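Local coordinates for protein phosphoribosylglycinamide synthetase (Anaerococcus prevotii, PDB 4DIM) that probably binds ATP and a divalent metal ion and acts as an ATP-dependent ligase of the ATP-grasp superfamily, at residues K243-K248 with N269-I274; D236-K241 with M264-N269; Q65-L70 with A88-K93; G83-A88 with E102-C107; N134-A139 with E168-F173. One frame throughout, in Å; residues are numbered along the deposited sequence.

Contact 1: K243-K248 with N269-I274; sequences KTEVKK and NEVYII
E245 turns its backbone carbonyl and the root of its side chain onto I273, and this is where the helix sits tightly on the edge strand of the sheet. The I273 chain runs straight from CA to its end (chi2 -180°), delivering CD1 to within 3.7 Å of E245 O and 4.2 Å of E245 CB. Beside it, V271 CG2 meets E245 CG at 3.9 Å, the two side chains slanting across one another. V246 adds little, with its backbone N 4.4 Å from I273 CD1. Valine and isoleucine suit these strand positions: beta-branched and apolar, they pack on the helix, whose axis runs 8.8 Å from that of the strand. The other side of E245 is looser and polar. Its chain bends at CG, lifting the carboxylate off V271 toward partly exposed K248, whose NZ stands 3.5 Å from E245 OE2 in a weak salt bridge. The stronger partner lies elsewhere: the backbone N of N123 donates to E245 OE1. E245 is therefore amphipathic, its methylenes serving as apolar filling. Its charge is likely to be offset by K248 and stabilised by the N123 N-H rather than by the strand, whose nearest ionisable group, E270, is also acidic.

Contact 2: D236-K241 with M264-N269; sequences DDIIEK and MILKDN
K241 NZ is gripped by two oxygens, N269 O across the contact and D237 OD1 one helical turn back, each 2.7 Å away. The bond to N269 closes helix 236-253 over the turn of a beta hairpin, formed by strands 258-267 and 270-277. Both D268 and N269 take left-handed backbone angles there, a conformation that asparagine tolerates well. The ammonium meets N269 O at a C=O...N angle of 142°, tilted 21° from the carbonyl plane. At D237 it arrives on the syn side of OD1 but 33° out of the carboxylate plane. Lysine fits because its chain, extended beyond CG, is long enough to bring NZ from the helix to the turn. With the amine gone, as in an alanine here, D237 would probably lose its mate and the hairpin carbonyl its bond to the helix. Next to this polar pair lies an apolar contact. I238 and L266 cross at about a right angle, methyl against methyl: I238 CD1 is 4.0 Å from L266 CD1, and I238 CG2 is 4.1 Å from L266 CD2. V271 of the neighbouring strand also touches I238. The same I238 CD1 methyl reaches the exposed end of the turn, where it lies 3.5 Å from N269 OD1.

Contact 3: Q65-L70 with A88-K93; sequences QKVKDL and ARICDK
V67 and I90 carry this contact, their side chains meeting at a slant. V67 projects at the helix with CG1 in front, and that methyl lies against the outer part of the isoleucine, 4.0 Å from I90 CG1 and 4.1 Å from I90 CD1. The valine is turned with CG1 anti to its carbonyl carbon (chi1 -59°), which holds this branch out toward I90, while CG2 is tucked between the backbone N and the carbonyl carbon. I90 does not face V67 squarely; its CG1-CD1 arm passes alongside the V67 methyl, so a line of two carbons rests on one. Both residues are buried, and small branched side chains suit the place because they give a compact surface without polar ends. L11 of strand 9-13 touches both of them, so the pair belongs to the layer between helices and sheet. Outward from it the contact becomes loose. V67 opens a type I turn, closed by a weak bond from L70 N to V67 O (3.3 Å), and the exposed K68 leans its chain toward the end of helix 84-94. There K68 NZ comes only to 4.5 Å of K93 O, and its ion pair with E94 is long and weak. A lysine fits such a rim, since its long flexible chain can lie at the exposed edge and bring its charge near the helix end. The whole joins the exit of helix 60-66 to helix 84-94, as expected for the parallel, Rossmann-like alpha/beta domain found at the N terminus of ATP-grasp enzymes.

Contact 4: G83-A88 with E102-C107; sequences GIVSLA and EAAIMC
I84, following G83 at the N-cap position, begins the contact through its backbone: I84 O lies 4.2 Å from the methyl A104 CB, a van der Waals contact. The two helices form an antiparallel pair, their directions 163° apart and their short axes 9.0 Å apart. The first turn of helix 84-94 is closed by the carbonyl of G83, which accepts the backbone N of L87. V85 comes next and stands closest to the partner backbone, its CA 5.7 Å from that of A104. With CG1 anti to the backbone N (chi1 169°), it is CG2 that leans on A104 CB, at 4.3 Å. V85 also touches P60 and E101, so it bridges neighbouring pieces of the domain. One turn further on, A88 brings its single methyl onto the same alanine. Thus A104 CB is met by I84, V85 and A88 in turn, and the single methyl of A104 suits a place where the two backbones come this near. The partner helix is covered elsewhere by helix 236-253, whose L253 touches M106, a selenomethionine, and C107. Between the two alanines the packing is methyl against methyl, A88 CB lying 3.9 Å from A104 CB.

Contact 5: N134-A139 with E168-F173; sequences NELKNA and EAIDGF
L136 reaches across to helix 168-173 with one methyl, and its chain can be followed to that end. CB leaves the helix pointing at the partner, but neither it nor CG comes within packing distance of the other segment. CG stands anti to the backbone N (chi1 -170°), and CD2 continues the line away from CA, so the side chain is stretched out toward the second helix. The branch splits there. CD1 turns aside, its nearest part of F173 being ring atom CD1 at 4.6 Å. CD2 goes to the middle of the contact: it is 3.9 Å from A169 O, 3.9 Å from F173 CB and 4.3 Å from I170 CG2. Leucine suits this place because its extended chain spans the gap between helix axes 11.4 Å apart. The helices cross at 135° and lie with the antiparallel strand 186-189 and its neighbours in one small alpha/beta unit, consistent with the lid-like subdomain of ATP-grasp enzymes; V187 of that strand touches L136 as well. F173 runs past L136 in the opposite direction, and the F173 side chain also touches V130 and C185. At the exposed edge the end of the K137 chain comes nearer I170 without packing on it, K137 CE staying 4.9 Å from I170 CG2.

From the N terminus, contact 3 comes first, closing the loop that runs from the end of helix 60-66 through strand 74-76 into helix 84-94. Contact 4 crosses it: its first segment starts inside that loop, shares A88, and carries the connection on to helix 101-108. Contact 5 follows in series, about 46 Å from contact 3 between centres, and joins two helices of a separate small alpha/beta unit. Contacts 2 and 1 come last and cross each other, sharing N269; both lay helix 236-253 on the hairpin of strands 258-267 and 270-277, at the edge of the large antiparallel sheet.

Contact 1: K243-K248 with N269-I274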
# COMPACT_ATOMS: atom_id res chain seq x y z
N LYS A 243 8.13 -13.41 6.42
CA LYS A 243 9.17 -13.51 5.39
C LYS A 243 8.92 -14.74 4.52
O LYS A 243 9.04 -14.68 3.30
CB LYS A 243 10.59 -13.59 6.03
CG LYS A 243 11.13 -12.25 6.55
CD LYS A 243 12.38 -12.30 7.39
CE LYS A 243 12.73 -10.92 7.91
NZ LYS A 243 13.99 -10.91 8.72
N THR A 244 8.51 -15.84 5.15
CA THR A 244 8.24 -17.07 4.45
C THR A 244 7.03 -16.93 3.53
O THR A 244 7.14 -17.32 2.37
CB THR A 244 8.04 -18.22 5.43
OG1 THR A 244 9.31 -18.52 6.03
CG2 THR A 244 7.47 -19.47 4.75
N GLU A 245 5.88 -16.45 4.05
CA GLU A 245 4.67 -16.37 3.22
C GLU A 245 4.80 -15.33 2.14
O GLU A 245 4.32 -15.56 1.03
CB GLU A 245 3.41 -16.09 4.05
CG GLU A 245 2.97 -17.16 5.03
CD GLU A 245 3.01 -18.60 4.53
OE1 GLU A 245 2.14 -18.95 3.71
OE2 GLU A 245 3.88 -19.38 4.99
N VAL A 246 5.42 -14.17 2.43
CA VAL A 246 5.56 -13.14 1.41
C VAL A 246 6.44 -13.67 0.26
O VAL A 246 6.07 -13.53 -0.89
CB VAL A 246 6.11 -11.83 2.01
CG1 VAL A 246 6.57 -10.86 0.92
CG2 VAL A 246 5.06 -11.18 2.92
N LYS A 247 7.59 -14.30 0.57
CA LYS A 247 8.46 -14.88 -0.49
C LYS A 247 7.71 -15.93 -1.33
O LYS A 247 7.87 -15.96 -2.56
CB LYS A 247 9.73 -15.50 0.11
CG LYS A 247 10.78 -14.46 0.51
CD LYS A 247 12.08 -15.15 1.06
CE LYS A 247 13.13 -14.18 1.59
NZ LYS A 247 12.83 -13.70 2.98
N LYS A 248 6.88 -16.77 -0.67
CA LYS A 248 6.07 -17.75 -1.36
C LYS A 248 5.05 -17.10 -2.28
O LYS A 248 4.84 -17.58 -3.40
CB LYS A 248 5.33 -18.65 -0.36
CG LYS A 248 6.16 -19.72 0.25
CD LYS A 248 5.54 -20.29 1.50
CE LYS A 248 4.31 -21.08 1.21
NZ LYS A 248 3.78 -21.71 2.44
N ASN A 269 -0.59 -17.86 16.07
CA ASN A 269 0.80 -18.01 15.64
C ASN A 269 0.93 -18.50 14.18
O ASN A 269 1.86 -19.22 13.81
CB ASN A 269 1.58 -18.91 16.63
CG ASN A 269 1.82 -18.18 17.92
OD1 ASN A 269 2.31 -17.03 17.92
ND2 ASN A 269 1.39 -18.75 19.04
N GLU A 270 0.06 -18.01 13.32
CA GLU A 270 0.12 -18.29 11.90
C GLU A 270 -0.30 -17.05 11.23
O GLU A 270 -1.16 -16.34 11.76
CB GLU A 270 -0.72 -19.50 11.48
CG GLU A 270 -0.03 -20.84 11.76
CD GLU A 270 1.37 -21.02 11.19
OE1 GLU A 270 1.69 -20.39 10.15
OE2 GLU A 270 2.16 -21.77 11.82
N VAL A 271 0.35 -16.74 10.10
CA VAL A 271 0.10 -15.50 9.39
C VAL A 271 -0.50 -15.82 8.06
O VAL A 271 -0.20 -16.84 7.48
CB VAL A 271 1.37 -14.61 9.28
CG1 VAL A 271 1.94 -14.34 10.66
CG2 VAL A 271 2.43 -15.24 8.37
N TYR A 272 -1.36 -14.93 7.60
CA TYR A 272 -2.10 -15.08 6.35
C TYR A 272 -2.03 -13.80 5.55
O TYR A 272 -2.10 -12.71 6.14
CB TYR A 272 -3.57 -15.41 6.64
CG TYR A 272 -3.75 -16.65 7.49
CD1 TYR A 272 -4.04 -17.88 6.91
CD2 TYR A 272 -3.68 -16.58 8.88
CE1 TYR A 272 -4.18 -19.02 7.68
CE2 TYR A 272 -3.83 -17.72 9.66
CZ TYR A 272 -4.05 -18.95 9.06
OH TYR A 272 -4.19 -20.10 9.82
N ILE A 273 -1.97 -13.93 4.21
CA ILE A 273 -1.93 -12.79 3.30
C ILE A 273 -3.32 -12.46 2.91
O ILE A 273 -3.98 -13.29 2.27
CB ILE A 273 -1.08 -13.11 2.05
CG1 ILE A 273 0.38 -13.39 2.46
CG2 ILE A 273 -1.19 -11.97 0.99
CD1 ILE A 273 1.20 -13.68 1.47
N ILE A 274 -3.76 -11.23 3.18
CA ILE A 274 -5.08 -10.75 2.75
C ILE A 274 -4.98 -10.16 1.32
O ILE A 274 -5.72 -10.58 0.46
CB ILE A 274 -5.66 -9.71 3.72
CG1 ILE A 274 -5.75 -10.25 5.14
CG2 ILE A 274 -7.03 -9.25 3.23
CD1 ILE A 274 -5.59 -9.11 6.18

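Contact 2: D236-K241 with M264-N269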
# COMPACT_ATOMS: atom_id res chain seq x y z
N ASP A 236 10.08 -13.00 17.19
CA ASP A 236 10.82 -13.14 15.92
C ASP A 236 10.25 -14.27 15.02
O ASP A 236 10.42 -14.21 13.81
CB ASP A 236 12.31 -13.40 16.17
CG ASP A 236 13.11 -12.35 16.94
OD1 ASP A 236 12.83 -11.14 16.77
OD2 ASP A 236 14.10 -12.73 17.60
N ASP A 237 9.55 -15.28 15.61
CA ASP A 237 8.93 -16.38 14.88
C ASP A 237 7.82 -15.89 13.92
O ASP A 237 7.65 -16.45 12.84
CB ASP A 237 8.37 -17.40 15.88
CG ASP A 237 7.81 -18.63 15.21
OD1 ASP A 237 6.68 -19.05 15.58
OD2 ASP A 237 8.46 -19.15 14.25
N ILE A 238 7.11 -14.81 14.31
CA ILE A 238 6.06 -14.20 13.49
C ILE A 238 6.73 -13.43 12.35
O ILE A 238 6.26 -13.46 11.22
CB ILE A 238 5.14 -13.27 14.36
CG1 ILE A 238 4.58 -14.00 15.59
CG2 ILE A 238 3.99 -12.69 13.54
CD1 ILE A 238 3.99 -15.41 15.32
N ILE A 239 7.85 -12.79 12.65
CA ILE A 239 8.60 -12.01 11.66
C ILE A 239 9.10 -12.96 10.54
O ILE A 239 9.02 -12.62 9.37
CB ILE A 239 9.78 -11.23 12.32
CG1 ILE A 239 9.30 -10.20 13.37
CG2 ILE A 239 10.70 -10.58 11.29
CD1 ILE A 239 8.59 -8.92 12.85
N GLU A 240 9.60 -14.14 10.91
CA GLU A 240 10.12 -15.13 9.96
C GLU A 240 9.02 -15.84 9.21
O GLU A 240 9.21 -16.18 8.05
CB GLU A 240 10.97 -16.16 10.68
CG GLU A 240 12.24 -15.58 11.28
CD GLU A 240 13.11 -14.70 10.40
OE1 GLU A 240 13.57 -15.18 9.33
OE2 GLU A 240 13.36 -13.53 10.79
N LYS A 241 7.89 -16.08 9.87
CA LYS A 241 6.72 -16.65 9.22
C LYS A 241 6.18 -15.70 8.12
O LYS A 241 5.70 -16.18 7.11
CB LYS A 241 5.63 -16.95 10.26
CG LYS A 241 5.78 -18.30 10.92
CD LYS A 241 4.82 -18.45 12.10
CE LYS A 241 5.02 -19.75 12.86
NZ LYS A 241 4.44 -19.67 14.22
N MSE A 264 -1.36 -8.34 5.93
CA MSE A 264 -1.29 -9.58 6.67
C MSE A 264 -2.33 -9.64 7.79
O MSE A 264 -2.89 -8.64 8.21
CB MSE A 264 0.10 -9.69 7.36
CG MSE A 264 1.38 -9.32 6.51
SE MSE A 264 1.85 -10.69 5.30
CE MSE A 264 1.72 -12.43 6.42
N ILE A 265 -2.46 -10.81 8.36
CA ILE A 265 -3.24 -11.02 9.58
C ILE A 265 -2.58 -12.14 10.39
O ILE A 265 -2.17 -13.17 9.84
CB ILE A 265 -4.74 -11.29 9.34
CG1 ILE A 265 -5.49 -11.49 10.67
CG2 ILE A 265 -4.94 -12.48 8.44
CD1 ILE A 265 -6.78 -11.04 10.66
N LEU A 266 -2.49 -11.95 11.69
CA LEU A 266 -1.90 -12.96 12.56
C LEU A 266 -3.01 -13.66 13.37
O LEU A 266 -3.74 -12.99 14.09
CB LEU A 266 -0.83 -12.31 13.45
CG LEU A 266 -0.48 -12.97 14.75
CD1 LEU A 266 0.23 -14.29 14.52
CD2 LEU A 266 0.40 -12.07 15.52
N LYS A 267 -3.14 -15.00 13.20
CA LYS A 267 -4.10 -15.83 13.95
C LYS A 267 -3.42 -17.08 14.49
O LYS A 267 -2.95 -17.91 13.70
CB LYS A 267 -5.32 -16.23 13.09
CG LYS A 267 -6.36 -17.11 13.82
CD LYS A 267 -7.58 -17.32 12.95
CE LYS A 267 -8.66 -18.23 13.50
NZ LYS A 267 -9.86 -18.27 12.61
N ASP A 268 -3.44 -17.25 15.82
CA ASP A 268 -2.93 -18.47 16.47
C ASP A 268 -1.50 -18.83 16.00
O ASP A 268 -1.24 -19.98 15.60
CB ASP A 268 -3.89 -19.65 16.24
CG ASP A 268 -5.33 -19.37 16.67
OD1 ASP A 268 -5.53 -18.56 17.62
OD2 ASP A 268 -6.27 -19.99 16.08
N ASN A 269 -0.59 -17.86 16.07
CA ASN A 269 0.80 -18.01 15.64
C ASN A 269 0.93 -18.50 14.18
O ASN A 269 1.86 -19.22 13.81
CB ASN A 269 1.58 -18.91 16.63
CG ASN A 269 1.82 -18.18 17.92
OD1 ASN A 269 2.31 -17.03 17.92
ND2 ASN A 269 1.39 -18.75 19.04

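Contact 3: Q65-L70 with A88-K93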
# COMPACT_ATOMS: atom_id res chain seq x y z
N GLN A 65 -1.28 3.40 -25.71
CA GLN A 65 -1.24 4.23 -26.91
C GLN A 65 -0.42 5.49 -26.68
O GLN A 65 0.45 5.83 -27.49
CB GLN A 65 -2.68 4.62 -27.36
CG GLN A 65 -3.37 3.66 -28.36
CD GLN A 65 -3.06 2.18 -28.19
OE1 GLN A 65 -3.66 1.48 -27.36
NE2 GLN A 65 -2.16 1.66 -29.02
N LYS A 66 -0.68 6.17 -25.58
CA LYS A 66 -0.04 7.44 -25.26
C LYS A 66 1.49 7.35 -25.01
O LYS A 66 2.14 8.38 -25.20
CB LYS A 66 -0.74 8.10 -24.05
CG LYS A 66 -2.11 8.67 -24.41
CD LYS A 66 -2.80 9.38 -23.25
CE LYS A 66 -4.17 9.96 -23.59
NZ LYS A 66 -4.09 11.27 -24.30
N VAL A 67 2.07 6.17 -24.67
CA VAL A 67 3.50 6.02 -24.32
C VAL A 67 4.41 5.69 -25.50
O VAL A 67 5.64 5.71 -25.35
CB VAL A 67 3.70 4.95 -23.22
CG1 VAL A 67 2.94 5.34 -21.96
CG2 VAL A 67 3.33 3.53 -23.68
N LYS A 68 3.84 5.36 -26.64
CA LYS A 68 4.65 5.01 -27.80
C LYS A 68 5.51 6.19 -28.27
O LYS A 68 6.68 5.99 -28.65
CB LYS A 68 3.78 4.47 -28.95
CG LYS A 68 3.67 2.92 -28.94
CD LYS A 68 4.96 2.20 -29.45
CE LYS A 68 4.90 0.69 -29.31
NZ LYS A 68 6.25 0.05 -29.35
N ASP A 69 4.97 7.43 -28.17
CA ASP A 69 5.68 8.63 -28.58
C ASP A 69 6.29 9.40 -27.38
O ASP A 69 6.75 10.51 -27.58
CB ASP A 69 4.75 9.53 -29.41
CG ASP A 69 4.22 8.86 -30.68
OD1 ASP A 69 4.95 8.87 -31.72
OD2 ASP A 69 3.10 8.32 -30.64
N LEU A 70 6.41 8.78 -26.17
CA LEU A 70 7.00 9.48 -25.02
C LEU A 70 8.51 9.17 -24.79
O LEU A 70 9.10 9.79 -23.90
CB LEU A 70 6.21 9.21 -23.72
CG LEU A 70 4.79 9.85 -23.67
CD1 LEU A 70 4.11 9.53 -22.38
CD2 LEU A 70 4.81 11.38 -23.91
N ALA A 88 2.07 -2.22 -15.79
CA ALA A 88 2.38 -3.57 -16.22
C ALA A 88 2.31 -3.71 -17.76
O ALA A 88 3.23 -4.28 -18.36
CB ALA A 88 1.44 -4.55 -15.54
N ARG A 89 1.28 -3.10 -18.40
CA ARG A 89 1.18 -3.13 -19.86
C ARG A 89 2.30 -2.30 -20.49
O ARG A 89 2.94 -2.78 -21.45
CB ARG A 89 -0.18 -2.65 -20.38
CG ARG A 89 -0.47 -3.24 -21.79
CD ARG A 89 -1.88 -3.03 -22.28
NE ARG A 89 -2.82 -3.93 -21.62
CZ ARG A 89 -4.15 -3.91 -21.78
NH1 ARG A 89 -4.72 -3.02 -22.58
NH2 ARG A 89 -4.91 -4.78 -21.12
N ILE A 90 2.57 -1.08 -19.96
CA ILE A 90 3.69 -0.23 -20.44
C ILE A 90 4.97 -1.10 -20.50
O ILE A 90 5.62 -1.16 -21.53
CB ILE A 90 3.91 1.04 -19.54
CG1 ILE A 90 2.82 2.05 -19.73
CG2 ILE A 90 5.28 1.70 -19.81
CD1 ILE A 90 2.70 2.97 -18.59
N CYS A 91 5.29 -1.78 -19.40
CA CYS A 91 6.48 -2.62 -19.31
C CYS A 91 6.45 -3.79 -20.25
O CYS A 91 7.47 -4.08 -20.85
CB CYS A 91 6.67 -3.07 -17.87
SG CYS A 91 6.86 -1.70 -16.73
N ASP A 92 5.30 -4.47 -20.37
CA ASP A 92 5.16 -5.60 -21.29
C ASP A 92 5.27 -5.21 -22.77
O ASP A 92 5.72 -6.04 -23.57
CB ASP A 92 3.81 -6.33 -21.07
CG ASP A 92 3.80 -7.21 -19.85
OD1 ASP A 92 4.72 -7.07 -19.00
OD2 ASP A 92 2.87 -8.04 -19.73
N LYS A 93 4.80 -3.99 -23.16
CA LYS A 93 4.79 -3.57 -24.57
C LYS A 93 6.02 -2.73 -24.96
O LYS A 93 6.55 -2.93 -26.04
CB LYS A 93 3.50 -2.79 -24.89
CG LYS A 93 2.17 -3.55 -24.60
CD LYS A 93 1.97 -4.86 -25.39
CE LYS A 93 0.63 -5.55 -25.10
NZ LYS A 93 -0.50 -5.07 -25.97

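Contact 4: G83-A88 with E102-C107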
# COMPACT_ATOMS: atom_id res chain seq x y z
N GLY A 83 -2.98 3.05 -11.26
CA GLY A 83 -2.24 2.76 -12.49
C GLY A 83 -1.27 1.59 -12.47
O GLY A 83 -0.28 1.61 -13.21
N ILE A 84 -1.59 0.54 -11.71
CA ILE A 84 -0.70 -0.60 -11.52
C ILE A 84 -0.79 -1.57 -12.68
O ILE A 84 0.22 -2.17 -13.06
CB ILE A 84 -0.98 -1.30 -10.15
CG1 ILE A 84 0.18 -2.26 -9.75
CG2 ILE A 84 -2.33 -2.08 -10.14
CD1 ILE A 84 1.55 -1.69 -9.88
N VAL A 85 -1.96 -1.73 -13.25
CA VAL A 85 -2.12 -2.57 -14.43
C VAL A 85 -1.53 -1.85 -15.64
O VAL A 85 -0.74 -2.43 -16.36
CB VAL A 85 -3.60 -2.92 -14.64
CG1 VAL A 85 -3.82 -3.57 -16.01
CG2 VAL A 85 -4.07 -3.83 -13.52
N SER A 86 -1.90 -0.58 -15.83
CA SER A 86 -1.39 0.25 -16.94
C SER A 86 0.13 0.23 -16.92
O SER A 86 0.71 -0.05 -17.96
CB SER A 86 -1.93 1.66 -16.84
OG SER A 86 -3.29 1.62 -16.42
N LEU A 87 0.78 0.34 -15.74
CA LEU A 87 2.24 0.21 -15.68
C LEU A 87 2.72 -1.14 -16.24
O LEU A 87 3.66 -1.20 -17.03
CB LEU A 87 2.72 0.32 -14.25
CG LEU A 87 4.20 0.03 -13.99
CD1 LEU A 87 5.10 0.91 -14.84
CD2 LEU A 87 4.50 0.30 -12.54
N ALA A 88 2.07 -2.22 -15.79
CA ALA A 88 2.38 -3.57 -16.22
C ALA A 88 2.31 -3.71 -17.76
O ALA A 88 3.23 -4.28 -18.36
CB ALA A 88 1.44 -4.55 -15.54
N GLU A 102 0.13 -10.18 -16.39
CA GLU A 102 -0.55 -11.34 -15.83
C GLU A 102 -0.42 -11.40 -14.30
O GLU A 102 -1.36 -11.85 -13.64
CB GLU A 102 -0.11 -12.67 -16.49
CG GLU A 102 1.37 -12.99 -16.48
CD GLU A 102 1.76 -14.29 -17.16
OE1 GLU A 102 2.97 -14.45 -17.45
OE2 GLU A 102 0.87 -15.13 -17.44
N ALA A 103 0.66 -10.85 -13.72
CA ALA A 103 0.88 -10.82 -12.26
C ALA A 103 0.03 -9.75 -11.58
O ALA A 103 -0.45 -9.96 -10.46
CB ALA A 103 2.35 -10.55 -11.96
N ALA A 104 -0.09 -8.59 -12.25
CA ALA A 104 -0.86 -7.43 -11.81
C ALA A 104 -2.38 -7.76 -11.78
O ALA A 104 -3.09 -7.33 -10.86
CB ALA A 104 -0.58 -6.26 -12.73
N ILE A 105 -2.86 -8.52 -12.79
CA ILE A 105 -4.25 -9.00 -12.88
C ILE A 105 -4.54 -9.99 -11.75
O ILE A 105 -5.65 -10.04 -11.22
CB ILE A 105 -4.47 -9.70 -14.26
CG1 ILE A 105 -4.43 -8.70 -15.45
CG2 ILE A 105 -5.75 -10.54 -14.27
CD1 ILE A 105 -5.79 -8.12 -15.96
N MSE A 106 -3.56 -10.85 -11.46
CA MSE A 106 -3.73 -11.90 -10.48
C MSE A 106 -3.85 -11.33 -9.11
O MSE A 106 -4.65 -11.82 -8.33
CB MSE A 106 -2.58 -12.87 -10.57
CG MSE A 106 -2.93 -14.25 -10.06
SE MSE A 106 -1.73 -15.58 -10.74
CE MSE A 106 -3.18 -17.05 -11.17
N CYS A 107 -3.07 -10.28 -8.81
CA CYS A 107 -3.11 -9.53 -7.55
C CYS A 107 -4.45 -8.83 -7.40
O CYS A 107 -5.05 -8.85 -6.32
CB CYS A 107 -1.98 -8.51 -7.51
SG CYS A 107 -0.33 -9.24 -7.30

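Contact 5: N134-A139 with E168-F173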
# COMPACT_ATOMS: atom_id res chain seq x y z
N ASN A 134 -26.00 -27.80 -1.24
CA ASN A 134 -25.16 -28.99 -1.24
C ASN A 134 -23.70 -28.62 -1.46
O ASN A 134 -22.83 -29.18 -0.80
CB ASN A 134 -25.62 -29.97 -2.33
CG ASN A 134 -27.03 -30.47 -2.11
OD1 ASN A 134 -28.02 -29.92 -2.66
ND2 ASN A 134 -27.16 -31.50 -1.30
N GLU A 135 -23.43 -27.68 -2.39
CA GLU A 135 -22.06 -27.19 -2.64
C GLU A 135 -21.51 -26.41 -1.39
O GLU A 135 -20.29 -26.40 -1.19
CB GLU A 135 -21.99 -26.31 -3.91
CG GLU A 135 -21.83 -27.03 -5.24
CD GLU A 135 -21.86 -26.09 -6.44
OE1 GLU A 135 -21.13 -25.06 -6.42
OE2 GLU A 135 -22.63 -26.37 -7.39
N LEU A 136 -22.40 -25.80 -0.54
CA LEU A 136 -22.03 -25.06 0.67
C LEU A 136 -21.36 -25.99 1.67
O LEU A 136 -20.25 -25.72 2.11
CB LEU A 136 -23.28 -24.39 1.33
CG LEU A 136 -23.01 -23.38 2.49
CD1 LEU A 136 -22.04 -22.28 2.06
CD2 LEU A 136 -24.31 -22.72 3.00
N LYS A 137 -22.02 -27.11 1.99
CA LYS A 137 -21.52 -28.12 2.92
C LYS A 137 -20.27 -28.83 2.34
O LYS A 137 -19.34 -29.13 3.10
CB LYS A 137 -22.63 -29.12 3.25
CG LYS A 137 -23.82 -28.49 3.99
CD LYS A 137 -25.17 -29.14 3.62
CE LYS A 137 -26.35 -28.35 4.16
NZ LYS A 137 -27.66 -28.88 3.67
N ASN A 138 -20.23 -29.06 1.00
CA ASN A 138 -19.05 -29.64 0.33
C ASN A 138 -17.86 -28.71 0.54
O ASN A 138 -16.77 -29.16 0.92
CB ASN A 138 -19.32 -29.84 -1.17
CG ASN A 138 -18.09 -30.19 -1.99
OD1 ASN A 138 -17.18 -30.90 -1.54
ND2 ASN A 138 -18.06 -29.74 -3.25
N ALA A 139 -18.10 -27.40 0.32
CA ALA A 139 -17.11 -26.35 0.52
C ALA A 139 -16.68 -26.26 2.00
O ALA A 139 -15.49 -26.05 2.23
CB ALA A 139 -17.65 -24.99 0.06
N GLU A 168 -26.38 -20.01 11.06
CA GLU A 168 -26.17 -18.64 10.58
C GLU A 168 -25.62 -18.66 9.10
O GLU A 168 -25.81 -17.68 8.38
CB GLU A 168 -25.21 -17.86 11.51
CG GLU A 168 -25.81 -17.49 12.86
CD GLU A 168 -24.85 -16.90 13.88
OE1 GLU A 168 -24.44 -17.63 14.81
OE2 GLU A 168 -24.53 -15.69 13.77
N ALA A 169 -24.98 -19.80 8.67
CA ALA A 169 -24.40 -20.01 7.32
C ALA A 169 -25.46 -20.22 6.24
O ALA A 169 -25.34 -19.64 5.17
CB ALA A 169 -23.46 -21.22 7.32
N ILE A 170 -26.46 -21.08 6.49
CA ILE A 170 -27.56 -21.29 5.53
C ILE A 170 -28.43 -20.03 5.53
O ILE A 170 -28.80 -19.55 4.46
CB ILE A 170 -28.39 -22.58 5.80
CG1 ILE A 170 -29.19 -22.54 7.14
CG2 ILE A 170 -27.46 -23.80 5.74
CD1 ILE A 170 -30.70 -22.02 7.04
N ASP A 171 -28.67 -19.45 6.73
CA ASP A 171 -29.46 -18.23 6.93
C ASP A 171 -28.80 -17.07 6.20
O ASP A 171 -29.49 -16.18 5.69
CB ASP A 171 -29.60 -17.94 8.45
CG ASP A 171 -30.59 -16.86 8.84
OD1 ASP A 171 -30.32 -15.67 8.55
OD2 ASP A 171 -31.58 -17.19 9.53
N GLY A 172 -27.46 -17.10 6.14
CA GLY A 172 -26.66 -16.14 5.40
C GLY A 172 -26.73 -16.38 3.90
O GLY A 172 -27.04 -15.44 3.18
N PHE A 173 -26.48 -17.63 3.42
CA PHE A 173 -26.55 -17.99 1.99
C PHE A 173 -27.93 -17.69 1.36
O PHE A 173 -27.99 -17.08 0.28
CB PHE A 173 -26.18 -19.47 1.78
CG PHE A 173 -26.25 -20.01 0.35
CD1 PHE A 173 -25.14 -19.97 -0.48
CD2 PHE A 173 -27.40 -20.65 -0.11
CE1 PHE A 173 -25.20 -20.49 -1.79
CE2 PHE A 173 -27.44 -21.22 -1.40
CZ PHE A 173 -26.34 -21.13 -2.23